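PDB 7CTQ: peptidyl tryptophan dihydroxylase from Pseudomonas putida, which uses bound FAD to dihydroxylate a peptidyl tryptophan, a step essential for biogenesis of the tryptophylquinone cofactor of quinohemoprotein amine dehydrogenase. Local coordinates for residues Ala150-Gly155 with Ala246-Glu251; Ala353-Val358 with Arg424-Gln429; Trp165-Gly170 with Phe229-Leu234. All blocks are in the same frame, centred on the assembly; numbering follows the deposited sequence.

Interaction 1: Ala150-Gly155 with Ala246-Glu251; sequences ADRLRG and AILAGE
R154 starts with CG anti to the backbone N (chi1 -164°) and runs extended from there, which carries NE out on the face of the strand pair that also bears I247; I247 turns CG1 anti to its own carbonyl carbon (chi1 -63°). The two side chains run alongside each other in one direction. NH2 of R154 lies 3.4 Å from CD1 of I247, CZ is a little farther from that methyl, and CG1 sits over one face of the guanidinium. That same NH2 forms a salt bridge to OD2 of D151 at 2.8 Å, with the carboxylate oxygen close to the guanidinium plane and NH2 on its syn side. E157 takes NH1.

On the other face of the ribbon, CD1 of L153 packs on CD2 of L248 at 3.9 Å. CG of R152 touches the same methyl before its chain leads away to a salt bridge with E311 of helix 299-327, the helix that L153 and L248 also touch.

The backbones pair antiparallel. L248 N donates to L153 O at 2.9 Å, and G155 N to A246 O at 2.9 Å. Two residues, R152 and L153, sit opposite the single L248, the mark of a classic beta bulge: L248 O takes R152 N at 2.8 Å and, weakly, L153 N. Beyond it G250 N closes on A150 O at 2.7 Å, over a bent N-H...O angle of 132°.

Gripped by two acids, the R154 guanidinium is probably limited in its turning, its charge held over I247, whose side chain is about 9 Å from the bound FAD.

Interaction 2: Ala353-Val358 with Arg424-Gln429; sequences ADWSAV and RWLLEQ
W355 and L426 make the apolar part of this contact. The benzo end of the indole reaches the helix, with CH2 3.7 Å from CD2 of L426 and CZ3 only slightly farther from the same methyl. The approach is oblique. CG of W355 stands anti to the backbone N (chi1 179°), which carries CG toward L426. Beside this methyl, CE3 of W355 lies 4.0 Å from CB of Q429, whose side chain crosses that of the tryptophan at about a right angle.

The polar part centres on the Q429 carbonyl, just past the last turn of helix 416-428. Its oxygen sits at the edge of the indole, near the ring plane, 3.7 Å from CE3. The methyl of A353 also rests on this carbonyl, its CB 3.5 Å from both C and O of Q429. No direct hydrogen bond joins the segments; instead a water accepts from D354 N at 2.8 Å and donates to Q429 O at 2.8 Å. An alanine in place of W355 would probably open a gap beside the L426 methyl and leave the Q429 carbonyl without its aromatic neighbour.

Within the helical segment, CG of Q429 lies over one face of W425, 3.3 Å above its plane and toward the rim.

V398 of helix 395-402 also touches W355, and L401 of that helix touches L426. This is plain packing of a short 3-10 turn, the lead-in to strand 359-367, against the C-terminal end of a helix, bridged by one water.

Interaction 3: Trp165-Gly170 with Phe229-Leu234; sequences WQAAPG and FDARAL
The indole NE1 of W165 donates to A231 O at 3.0 Å, and this is the hydrogen bond that joins the two segments. It is somewhat bent, 149° at the hydrogen, and the acceptor lies 16° out of the ring plane. The carbonyl oxygen of R232 approaches differently, 3.4 Å above one face of the indole and toward its rim, at a poor angle for a bond to NE1.

The benzo edge next to NE1, led by CZ2, meets the face of F229 in an edge-to-face pair, with CZ2 toward the rim of that ring. CZ2 comes 3.6 Å from CD1 of F229, and the six-membered rings have centroids 5.0 Å apart with planes at 57°. On the backbone side, CB of W165 packs on CB of A233 at 3.7 Å, and A167 meets A231 through their methyls.

Around the pair, C194 of strand 193-201 touches W165, A167 and F229, and M186 of strand 182-188 touches F229. R219 of helix 208-220 adds a cation-pi contact with W165 and also touches R232 and L234. Through its hydrogen bond and packing, W165 fastens the loop after helix 223-228 to the end of strand 158-166.

Overall arrangement
From the N terminus, the chain first reaches 150-155, the opening side of interaction 1, and soon afterwards strand 158-166, whose end opens interaction 3. That contact closes at 229-234, after three strands and helices 208-220 and 223-228. Strand 238-243 follows, and interaction 1 closes at 246-251, so interaction 3 is nested inside its loop. Interaction 2 comes later, in series, packing the 3-10 turn before strand 359-367 on the end of helix 416-428. Interaction 1 joins two strands of a small antiparallel sheet beside helix 299-327; interaction 3 ties a loop to the mixed sheet that contains strand 158-166. Interactions 2 and 3 lie on opposite sides of the chain's centre, their own centres about 57 Å apart.

Interaction 1: Ala150-Gly155 with Ala246-Glu251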
ATOM      1  N   ALA A 150       7.189  11.800  12.476  1.00 65.98           N
ATOM      2  CA  ALA A 150       5.908  12.488  12.564  1.00 63.10           C
ATOM      3  C   ALA A 150       5.004  12.032  11.424  1.00 55.07           C
ATOM      4  O   ALA A 150       5.468  11.576  10.376  1.00 56.42           O
ATOM      5  CB  ALA A 150       6.092  14.008  12.526  1.00 48.13           C
ATOM      6  N   ASP A 151       3.699  12.127  11.648  1.00 45.79           N
ATOM      7  CA  ASP A 151       2.711  11.763  10.645  1.00 38.97           C
ATOM      8  C   ASP A 151       2.247  13.003   9.894  1.00 40.69           C
ATOM      9  O   ASP A 151       2.065  14.071  10.490  1.00 41.93           O
ATOM     10  CB  ASP A 151       1.506  11.077  11.288  1.00 37.39           C
ATOM     11  CG  ASP A 151       1.900   9.890  12.149  1.00 44.15           C
ATOM     12  OD1 ASP A 151       2.977   9.289  11.904  1.00 43.26           O
ATOM     13  OD2 ASP A 151       1.117   9.564  13.062  1.00 44.29           O
ATOM     14  N   ARG A 152       2.077  12.856   8.576  1.00 43.19           N
ATOM     15  CA  ARG A 152       1.365  13.861   7.791  1.00 35.59           C
ATOM     16  C   ARG A 152      -0.140  13.770   8.017  1.00 34.65           C
ATOM     17  O   ARG A 152      -0.814  14.795   8.147  1.00 32.04           O
ATOM     18  CB  ARG A 152       1.688  13.696   6.315  1.00 34.74           C
ATOM     19  CG  ARG A 152       1.068  14.743   5.428  1.00 36.85           C
ATOM     20  CD  ARG A 152       2.046  15.141   4.339  1.00 47.60           C
ATOM     21  NE  ARG A 152       1.584  16.295   3.559  1.00 54.44           N
ATOM     22  CZ  ARG A 152       1.879  17.565   3.829  1.00 45.49           C
ATOM     23  NH1 ARG A 152       2.646  17.878   4.869  1.00 40.50           N
ATOM     24  NH2 ARG A 152       1.401  18.526   3.053  1.00 43.17           N
ATOM     25  N   LEU A 153      -0.680  12.554   8.055  1.00 30.82           N
ATOM     26  CA  LEU A 153      -2.073  12.314   8.413  1.00 26.16           C
ATOM     27  C   LEU A 153      -2.160  11.039   9.232  1.00 32.76           C
ATOM     28  O   LEU A 153      -1.375  10.107   9.035  1.00 27.92           O
ATOM     29  CB  LEU A 153      -2.967  12.150   7.186  1.00 25.49           C
ATOM     30  CG  LEU A 153      -3.164  13.411   6.369  1.00 40.77           C
ATOM     31  CD1 LEU A 153      -3.725  13.023   5.012  1.00 36.33           C
ATOM     32  CD2 LEU A 153      -4.095  14.345   7.130  1.00 35.89           C
ATOM     33  N   ARG A 154      -3.148  10.994  10.120  1.00 27.14           N
ATOM     34  CA  ARG A 154      -3.370   9.841  10.980  1.00 32.11           C
ATOM     35  C   ARG A 154      -4.866   9.681  11.163  1.00 33.12           C
ATOM     36  O   ARG A 154      -5.543  10.630  11.565  1.00 34.82           O
ATOM     37  CB  ARG A 154      -2.676  10.007  12.331  1.00 30.19           C
ATOM     38  CG  ARG A 154      -2.547   8.700  13.092  1.00 35.76           C
ATOM     39  CD  ARG A 154      -1.722   8.836  14.360  1.00 40.90           C
ATOM     40  NE  ARG A 154      -1.596   7.523  14.985  1.00 32.94           N
ATOM     41  CZ  ARG A 154      -0.556   6.714  14.830  1.00 34.80           C
ATOM     42  NH1 ARG A 154      -0.555   5.522  15.424  1.00 39.72           N
ATOM     43  NH2 ARG A 154       0.490   7.099  14.113  1.00 35.94           N
ATOM     44  N   GLY A 155      -5.384   8.505  10.829  1.00 34.16           N
ATOM     45  CA  GLY A 155      -6.797   8.252  10.962  1.00 31.83           C
ATOM     46  C   GLY A 155      -7.157   7.782  12.353  1.00 36.33           C
ATOM     47  O   GLY A 155      -6.319   7.757  13.260  1.00 31.99           O
ATOM     48  N   ALA A 246      -4.555   3.987  10.050  1.00 35.03           N
ATOM     49  CA  ALA A 246      -4.179   4.611   8.783  1.00 38.59           C
ATOM     50  C   ALA A 246      -3.154   5.719   9.032  1.00 31.43           C
ATOM     51  O   ALA A 246      -3.434   6.674   9.761  1.00 35.63           O
ATOM     52  CB  ALA A 246      -5.423   5.164   8.086  1.00 33.19           C
ATOM     53  N   ILE A 247      -1.972   5.601   8.429  1.00 32.48           N
ATOM     54  CA  ILE A 247      -0.862   6.515   8.681  1.00 33.35           C
ATOM     55  C   ILE A 247      -0.226   6.937   7.360  1.00 37.30           C
ATOM     56  O   ILE A 247       0.215   6.087   6.574  1.00 30.12           O
ATOM     57  CB  ILE A 247       0.206   5.882   9.589  1.00 33.35           C
ATOM     58  CG1 ILE A 247      -0.389   5.577  10.970  1.00 35.54           C
ATOM     59  CG2 ILE A 247       1.432   6.794   9.665  1.00 33.76           C
ATOM     60  CD1 ILE A 247       0.469   4.621  11.815  1.00 46.01           C
ATOM     61  N   LEU A 248      -0.137   8.245   7.136  1.00 28.11           N
ATOM     62  CA  LEU A 248       0.675   8.791   6.065  1.00 31.90           C
ATOM     63  C   LEU A 248       1.920   9.398   6.696  1.00 33.31           C
ATOM     64  O   LEU A 248       1.808  10.236   7.594  1.00 38.03           O
ATOM     65  CB  LEU A 248      -0.109   9.842   5.270  1.00 29.07           C
ATOM     66  CG  LEU A 248       0.587  10.600   4.140  1.00 35.89           C
ATOM     67  CD1 LEU A 248       1.014   9.703   2.986  1.00 27.39           C
ATOM     68  CD2 LEU A 248      -0.366  11.717   3.654  1.00 30.41           C
ATOM     69  N   ALA A 249       3.095   8.978   6.230  1.00 31.98           N
ATOM     70  CA  ALA A 249       4.343   9.388   6.864  1.00 39.89           C
ATOM     71  C   ALA A 249       4.611  10.880   6.687  1.00 41.78           C
ATOM     72  O   ALA A 249       4.410  11.440   5.610  1.00 35.76           O
ATOM     73  CB  ALA A 249       5.510   8.589   6.290  1.00 38.83           C
ATOM     74  N   GLY A 250       5.124  11.512   7.749  1.00 51.18           N
ATOM     75  CA  GLY A 250       5.442  12.932   7.676  1.00 53.28           C
ATOM     76  C   GLY A 250       6.451  13.259   6.590  1.00 55.72           C
ATOM     77  O   GLY A 250       6.252  14.190   5.805  1.00 49.49           O
ATOM     78  N   GLU A 251       7.551  12.502   6.535  1.00 49.32           N
ATOM     79  CA  GLU A 251       8.579  12.647   5.508  1.00 51.05           C
ATOM     80  C   GLU A 251       8.734  11.317   4.788  1.00 51.37           C
ATOM     81  O   GLU A 251       8.794  10.271   5.436  1.00 48.84           O
ATOM     82  CB  GLU A 251       9.925  13.060   6.115  1.00 51.46           C
ATOM     83  CG  GLU A 251       9.897  14.374   6.859  1.00 65.93           C
ATOM     84  CD  GLU A 251       9.282  15.481   6.032  1.00 74.53           C
ATOM     85  OE1 GLU A 251       9.667  15.610   4.847  1.00 76.47           O
ATOM     86  OE2 GLU A 251       8.410  16.210   6.563  1.00 76.84           O
TER

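Interaction 2: Ala353-Val358 with Arg424-Gln429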
ATOM      1  N   ALA A 353     -16.409  17.393 -12.033  1.00 28.75           N
ATOM      2  CA  ALA A 353     -15.665  18.361 -12.829  1.00 33.76           C
ATOM      3  C   ALA A 353     -16.008  19.795 -12.427  1.00 39.63           C
ATOM      4  O   ALA A 353     -17.107  20.093 -11.949  1.00 34.12           O
ATOM      5  CB  ALA A 353     -15.950  18.168 -14.325  1.00 31.27           C
ATOM      6  N   ASP A 354     -15.049  20.691 -12.640  1.00 33.64           N
ATOM      7  CA  ASP A 354     -15.265  22.125 -12.459  1.00 34.22           C
ATOM      8  C   ASP A 354     -14.310  22.822 -13.426  1.00 37.48           C
ATOM      9  O   ASP A 354     -13.180  23.167 -13.059  1.00 32.12           O
ATOM     10  CB  ASP A 354     -15.034  22.567 -11.020  1.00 38.97           C
ATOM     11  CG  ASP A 354     -15.345  24.052 -10.801  1.00 51.11           C
ATOM     12  OD1 ASP A 354     -15.667  24.770 -11.781  1.00 48.92           O
ATOM     13  OD2 ASP A 354     -15.270  24.498  -9.640  1.00 53.11           O
ATOM     14  N   TRP A 355     -14.787  23.037 -14.655  1.00 31.91           N
ATOM     15  CA  TRP A 355     -13.925  23.621 -15.673  1.00 32.91           C
ATOM     16  C   TRP A 355     -13.442  25.000 -15.263  1.00 38.52           C
ATOM     17  O   TRP A 355     -12.314  25.380 -15.596  1.00 35.19           O
ATOM     18  CB  TRP A 355     -14.637  23.694 -17.024  1.00 35.24           C
ATOM     19  CG  TRP A 355     -13.750  24.307 -18.063  1.00 38.09           C
ATOM     20  CD1 TRP A 355     -13.841  25.563 -18.584  1.00 45.76           C
ATOM     21  CD2 TRP A 355     -12.588  23.709 -18.657  1.00 37.20           C
ATOM     22  NE1 TRP A 355     -12.826  25.774 -19.489  1.00 42.47           N
ATOM     23  CE2 TRP A 355     -12.043  24.651 -19.552  1.00 41.56           C
ATOM     24  CE3 TRP A 355     -11.967  22.464 -18.526  1.00 33.58           C
ATOM     25  CZ2 TRP A 355     -10.908  24.386 -20.322  1.00 39.43           C
ATOM     26  CZ3 TRP A 355     -10.837  22.197 -19.290  1.00 39.66           C
ATOM     27  CH2 TRP A 355     -10.321  23.156 -20.177  1.00 39.27           C
ATOM     28  N   SER A 356     -14.264  25.745 -14.516  1.00 41.33           N
ATOM     29  CA  SER A 356     -13.887  27.091 -14.094  1.00 48.34           C
ATOM     30  C   SER A 356     -12.648  27.087 -13.205  1.00 43.82           C
ATOM     31  O   SER A 356     -11.916  28.080 -13.167  1.00 45.37           O
ATOM     32  CB  SER A 356     -15.065  27.767 -13.372  1.00 47.95           C
ATOM     33  OG  SER A 356     -15.242  27.258 -12.058  1.00 44.31           O
ATOM     34  N   ALA A 357     -12.383  25.979 -12.510  1.00 39.73           N
ATOM     35  CA  ALA A 357     -11.267  25.868 -11.582  1.00 37.83           C
ATOM     36  C   ALA A 357     -10.012  25.259 -12.202  1.00 43.53           C
ATOM     37  O   ALA A 357      -9.006  25.118 -11.497  1.00 43.98           O
ATOM     38  CB  ALA A 357     -11.683  25.024 -10.365  1.00 39.65           C
ATOM     39  N   VAL A 358     -10.040  24.894 -13.488  1.00 35.82           N
ATOM     40  CA  VAL A 358      -8.898  24.237 -14.121  1.00 35.77           C
ATOM     41  C   VAL A 358      -7.741  25.221 -14.245  1.00 39.57           C
ATOM     42  O   VAL A 358      -7.931  26.389 -14.609  1.00 32.47           O
ATOM     43  CB  VAL A 358      -9.308  23.687 -15.499  1.00 35.08           C
ATOM     44  CG1 VAL A 358      -8.100  23.350 -16.312  1.00 37.96           C
ATOM     45  CG2 VAL A 358     -10.243  22.474 -15.353  1.00 28.98           C
ATOM     46  N   ARG A 424     -12.876  14.579 -26.059  1.00 30.23           N
ATOM     47  CA  ARG A 424     -13.432  13.718 -25.017  1.00 33.14           C
ATOM     48  C   ARG A 424     -12.849  14.055 -23.650  1.00 35.24           C
ATOM     49  O   ARG A 424     -13.569  14.063 -22.651  1.00 31.24           O
ATOM     50  CB  ARG A 424     -13.170  12.254 -25.357  1.00 34.71           C
ATOM     51  CG  ARG A 424     -14.015  11.726 -26.502  1.00 30.35           C
ATOM     52  CD  ARG A 424     -13.984  10.209 -26.524  1.00 37.07           C
ATOM     53  NE  ARG A 424     -12.617   9.684 -26.536  1.00 39.77           N
ATOM     54  CZ  ARG A 424     -11.905   9.478 -27.641  1.00 40.06           C
ATOM     55  NH1 ARG A 424     -12.429   9.760 -28.832  1.00 37.01           N
ATOM     56  NH2 ARG A 424     -10.666   9.001 -27.561  1.00 36.81           N
ATOM     57  N   TRP A 425     -11.540  14.315 -23.580  1.00 32.76           N
ATOM     58  CA  TRP A 425     -10.945  14.721 -22.308  1.00 29.89           C
ATOM     59  C   TRP A 425     -11.575  16.014 -21.801  1.00 30.77           C
ATOM     60  O   TRP A 425     -11.941  16.121 -20.628  1.00 28.72           O
ATOM     61  CB  TRP A 425      -9.426  14.875 -22.461  1.00 34.84           C
ATOM     62  CG  TRP A 425      -8.709  15.095 -21.166  1.00 29.72           C
ATOM     63  CD1 TRP A 425      -8.266  14.134 -20.302  1.00 32.21           C
ATOM     64  CD2 TRP A 425      -8.358  16.356 -20.580  1.00 31.23           C
ATOM     65  NE1 TRP A 425      -7.658  14.724 -19.214  1.00 29.56           N
ATOM     66  CE2 TRP A 425      -7.701  16.084 -19.365  1.00 33.83           C
ATOM     67  CE3 TRP A 425      -8.530  17.693 -20.973  1.00 31.84           C
ATOM     68  CZ2 TRP A 425      -7.215  17.102 -18.531  1.00 33.19           C
ATOM     69  CZ3 TRP A 425      -8.046  18.702 -20.144  1.00 30.06           C
ATOM     70  CH2 TRP A 425      -7.394  18.397 -18.939  1.00 28.93           C
ATOM     71  N   LEU A 426     -11.737  17.004 -22.681  1.00 29.97           N
ATOM     72  CA  LEU A 426     -12.295  18.278 -22.242  1.00 29.43           C
ATOM     73  C   LEU A 426     -13.710  18.110 -21.706  1.00 30.01           C
ATOM     74  O   LEU A 426     -14.115  18.797 -20.759  1.00 33.48           O
ATOM     75  CB  LEU A 426     -12.277  19.277 -23.396  1.00 27.97           C
ATOM     76  CG  LEU A 426     -10.857  19.677 -23.830  1.00 38.54           C
ATOM     77  CD1 LEU A 426     -10.891  20.422 -25.164  1.00 35.33           C
ATOM     78  CD2 LEU A 426     -10.187  20.521 -22.753  1.00 29.12           C
ATOM     79  N   LEU A 427     -14.488  17.234 -22.331  1.00 31.36           N
ATOM     80  CA  LEU A 427     -15.837  16.959 -21.844  1.00 35.76           C
ATOM     81  C   LEU A 427     -15.794  16.429 -20.422  1.00 37.93           C
ATOM     82  O   LEU A 427     -16.547  16.875 -19.550  1.00 28.96           O
ATOM     83  CB  LEU A 427     -16.505  15.941 -22.761  1.00 36.19           C
ATOM     84  CG  LEU A 427     -17.992  16.077 -23.016  1.00 46.18           C
ATOM     85  CD1 LEU A 427     -18.203  17.151 -24.069  1.00 55.07           C
ATOM     86  CD2 LEU A 427     -18.545  14.737 -23.462  1.00 46.62           C
ATOM     87  N   GLU A 428     -14.903  15.469 -20.176  1.00 28.78           N
ATOM     88  CA  GLU A 428     -14.771  14.878 -18.862  1.00 28.60           C
ATOM     89  C   GLU A 428     -14.253  15.871 -17.840  1.00 30.01           C
ATOM     90  O   GLU A 428     -14.455  15.658 -16.643  1.00 38.88           O
ATOM     91  CB  GLU A 428     -13.852  13.661 -18.948  1.00 30.87           C
ATOM     92  CG  GLU A 428     -14.485  12.522 -19.738  1.00 41.37           C
ATOM     93  CD  GLU A 428     -13.494  11.452 -20.205  1.00 50.46           C
ATOM     94  OE1 GLU A 428     -12.261  11.669 -20.113  1.00 53.78           O
ATOM     95  OE2 GLU A 428     -13.960  10.402 -20.697  1.00 45.92           O
ATOM     96  N   GLN A 429     -13.599  16.952 -18.276  1.00 29.26           N
ATOM     97  CA  GLN A 429     -13.130  17.969 -17.351  1.00 35.11           C
ATOM     98  C   GLN A 429     -14.134  19.104 -17.175  1.00 29.34           C
ATOM     99  O   GLN A 429     -13.852  20.058 -16.441  1.00 30.15           O
ATOM    100  CB  GLN A 429     -11.771  18.524 -17.799  1.00 29.48           C
ATOM    101  CG  GLN A 429     -10.708  17.446 -17.998  1.00 34.29           C
ATOM    102  CD  GLN A 429     -10.632  16.462 -16.844  1.00 39.34           C
ATOM    103  OE1 GLN A 429     -10.643  16.852 -15.681  1.00 39.69           O
ATOM    104  NE2 GLN A 429     -10.544  15.183 -17.162  1.00 46.51           N
TER
HETATM  105  O   HOH W   1     -12.634  19.890 -13.901  1.00 33.95           O

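Interaction 3: Trp165-Gly170 with Phe229-Leu234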
ATOM      1  N   TRP A 165      -3.083 -20.361  16.356  1.00 41.35           N
ATOM      2  CA  TRP A 165      -3.032 -21.664  17.013  1.00 45.08           C
ATOM      3  C   TRP A 165      -3.045 -22.755  15.949  1.00 50.39           C
ATOM      4  O   TRP A 165      -3.163 -22.481  14.750  1.00 40.17           O
ATOM      5  CB  TRP A 165      -4.187 -21.828  18.004  1.00 38.65           C
ATOM      6  CG  TRP A 165      -5.534 -21.916  17.371  1.00 34.38           C
ATOM      7  CD1 TRP A 165      -6.278 -23.043  17.185  1.00 35.85           C
ATOM      8  CD2 TRP A 165      -6.317 -20.831  16.856  1.00 41.24           C
ATOM      9  NE1 TRP A 165      -7.473 -22.733  16.583  1.00 36.12           N
ATOM     10  CE2 TRP A 165      -7.522 -21.381  16.369  1.00 42.87           C
ATOM     11  CE3 TRP A 165      -6.111 -19.448  16.748  1.00 40.43           C
ATOM     12  CZ2 TRP A 165      -8.522 -20.595  15.777  1.00 40.55           C
ATOM     13  CZ3 TRP A 165      -7.104 -18.672  16.167  1.00 36.61           C
ATOM     14  CH2 TRP A 165      -8.293 -19.246  15.688  1.00 40.06           C
ATOM     15  N   GLN A 166      -2.936 -24.003  16.406  1.00 47.63           N
ATOM     16  CA  GLN A 166      -2.843 -25.170  15.540  1.00 48.17           C
ATOM     17  C   GLN A 166      -4.085 -26.037  15.696  1.00 52.64           C
ATOM     18  O   GLN A 166      -4.575 -26.245  16.810  1.00 53.93           O
ATOM     19  CB  GLN A 166      -1.587 -25.983  15.865  1.00 51.93           C
ATOM     20  CG  GLN A 166      -1.375 -27.216  14.993  1.00 58.28           C
ATOM     21  CD  GLN A 166      -0.955 -26.876  13.573  1.00 63.90           C
ATOM     22  OE1 GLN A 166      -0.054 -26.063  13.357  1.00 60.89           O
ATOM     23  NE2 GLN A 166      -1.617 -27.487  12.595  1.00 57.58           N
ATOM     24  N   ALA A 167      -4.598 -26.535  14.576  1.00 46.25           N
ATOM     25  CA  ALA A 167      -5.763 -27.407  14.583  1.00 46.62           C
ATOM     26  C   ALA A 167      -5.507 -28.551  13.608  1.00 58.24           C
ATOM     27  O   ALA A 167      -4.385 -28.743  13.127  1.00 55.70           O
ATOM     28  CB  ALA A 167      -7.037 -26.626  14.243  1.00 49.76           C
ATOM     29  N   ALA A 168      -6.568 -29.310  13.313  1.00 59.44           N
ATOM     30  CA  ALA A 168      -6.452 -30.476  12.442  1.00 64.06           C
ATOM     31  C   ALA A 168      -6.272 -30.040  10.994  1.00 63.49           C
ATOM     32  O   ALA A 168      -7.023 -29.182  10.513  1.00 61.15           O
ATOM     33  CB  ALA A 168      -7.687 -31.366  12.565  1.00 53.02           C
ATOM     34  N   PRO A 169      -5.302 -30.606  10.267  1.00 57.09           N
ATOM     35  CA  PRO A 169      -5.120 -30.237   8.857  1.00 57.76           C
ATOM     36  C   PRO A 169      -6.278 -30.649   7.963  1.00 67.94           C
ATOM     37  O   PRO A 169      -7.238 -31.275   8.425  1.00 59.16           O
ATOM     38  CB  PRO A 169      -3.834 -30.978   8.470  1.00 57.07           C
ATOM     39  CG  PRO A 169      -3.102 -31.136   9.752  1.00 57.72           C
ATOM     40  CD  PRO A 169      -4.168 -31.393  10.774  1.00 56.02           C
ATOM     41  N   GLY A 170      -6.194 -30.270   6.685  1.00 71.60           N
ATOM     42  CA  GLY A 170      -7.132 -30.700   5.662  1.00 71.35           C
ATOM     43  C   GLY A 170      -8.574 -30.255   5.832  1.00 79.42           C
ATOM     44  O   GLY A 170      -9.466 -31.095   5.994  1.00 83.01           O
ATOM     45  N   PHE A 229     -13.669 -23.694  12.948  1.00 51.48           N
ATOM     46  CA  PHE A 229     -12.574 -24.272  13.718  1.00 47.23           C
ATOM     47  C   PHE A 229     -13.120 -25.342  14.651  1.00 54.29           C
ATOM     48  O   PHE A 229     -13.984 -25.062  15.491  1.00 57.46           O
ATOM     49  CB  PHE A 229     -11.831 -23.199  14.518  1.00 43.29           C
ATOM     50  CG  PHE A 229     -11.334 -22.052  13.686  1.00 48.24           C
ATOM     51  CD1 PHE A 229     -10.150 -22.159  12.975  1.00 39.73           C
ATOM     52  CD2 PHE A 229     -12.045 -20.867  13.625  1.00 45.60           C
ATOM     53  CE1 PHE A 229      -9.683 -21.098  12.209  1.00 51.11           C
ATOM     54  CE2 PHE A 229     -11.591 -19.800  12.861  1.00 44.06           C
ATOM     55  CZ  PHE A 229     -10.404 -19.916  12.153  1.00 44.92           C
ATOM     56  N   ASP A 230     -12.604 -26.562  14.516  1.00 54.32           N
ATOM     57  CA  ASP A 230     -12.964 -27.619  15.454  1.00 59.12           C
ATOM     58  C   ASP A 230     -12.254 -27.410  16.787  1.00 52.92           C
ATOM     59  O   ASP A 230     -12.899 -27.266  17.831  1.00 58.72           O
ATOM     60  CB  ASP A 230     -12.632 -28.987  14.848  1.00 68.40           C
ATOM     61  CG  ASP A 230     -13.048 -29.093  13.387  1.00 73.30           C
ATOM     62  OD1 ASP A 230     -14.130 -28.578  13.032  1.00 78.66           O
ATOM     63  OD2 ASP A 230     -12.286 -29.678  12.589  1.00 85.02           O
ATOM     64  N   ALA A 231     -10.924 -27.373  16.763  1.00 43.78           N
ATOM     65  CA  ALA A 231     -10.133 -26.988  17.924  1.00 41.60           C
ATOM     66  C   ALA A 231      -9.890 -25.486  17.892  1.00 44.33           C
ATOM     67  O   ALA A 231      -9.405 -24.958  16.888  1.00 37.77           O
ATOM     68  CB  ALA A 231      -8.798 -27.726  17.938  1.00 38.28           C
ATOM     69  N   ARG A 232     -10.209 -24.803  18.997  1.00 42.63           N
ATOM     70  CA  ARG A 232     -10.062 -23.360  19.068  1.00 39.38           C
ATOM     71  C   ARG A 232      -8.877 -22.890  19.906  1.00 44.74           C
ATOM     72  O   ARG A 232      -8.447 -21.740  19.742  1.00 32.93           O
ATOM     73  CB  ARG A 232     -11.356 -22.734  19.605  1.00 38.93           C
ATOM     74  CG  ARG A 232     -12.542 -22.878  18.649  1.00 44.97           C
ATOM     75  CD  ARG A 232     -13.825 -22.433  19.318  1.00 43.22           C
ATOM     76  NE  ARG A 232     -14.264 -23.406  20.316  1.00 44.12           N
ATOM     77  CZ  ARG A 232     -15.282 -23.223  21.151  1.00 39.54           C
ATOM     78  NH1 ARG A 232     -15.970 -22.090  21.127  1.00 36.67           N
ATOM     79  NH2 ARG A 232     -15.607 -24.178  22.021  1.00 47.58           N
ATOM     80  N   ALA A 233      -8.325 -23.743  20.770  1.00 33.35           N
ATOM     81  CA  ALA A 233      -7.211 -23.381  21.653  1.00 32.36           C
ATOM     82  C   ALA A 233      -7.456 -22.040  22.349  1.00 36.00           C
ATOM     83  O   ALA A 233      -6.606 -21.147  22.362  1.00 36.41           O
ATOM     84  CB  ALA A 233      -5.887 -23.357  20.887  1.00 35.87           C
ATOM     85  N   LEU A 234      -8.639 -21.916  22.950  1.00 30.32           N
ATOM     86  CA  LEU A 234      -9.044 -20.657  23.553  1.00 34.26           C
ATOM     87  C   LEU A 234      -8.084 -20.201  24.642  1.00 41.20           C
ATOM     88  O   LEU A 234      -7.903 -18.994  24.836  1.00 34.37           O
ATOM     89  CB  LEU A 234     -10.464 -20.791  24.100  1.00 31.06           C
ATOM     90  CG  LEU A 234     -11.547 -20.905  23.020  1.00 36.62           C
ATOM     91  CD1 LEU A 234     -12.916 -21.189  23.609  1.00 31.88           C
ATOM     92  CD2 LEU A 234     -11.595 -19.628  22.169  1.00 35.91           C
TER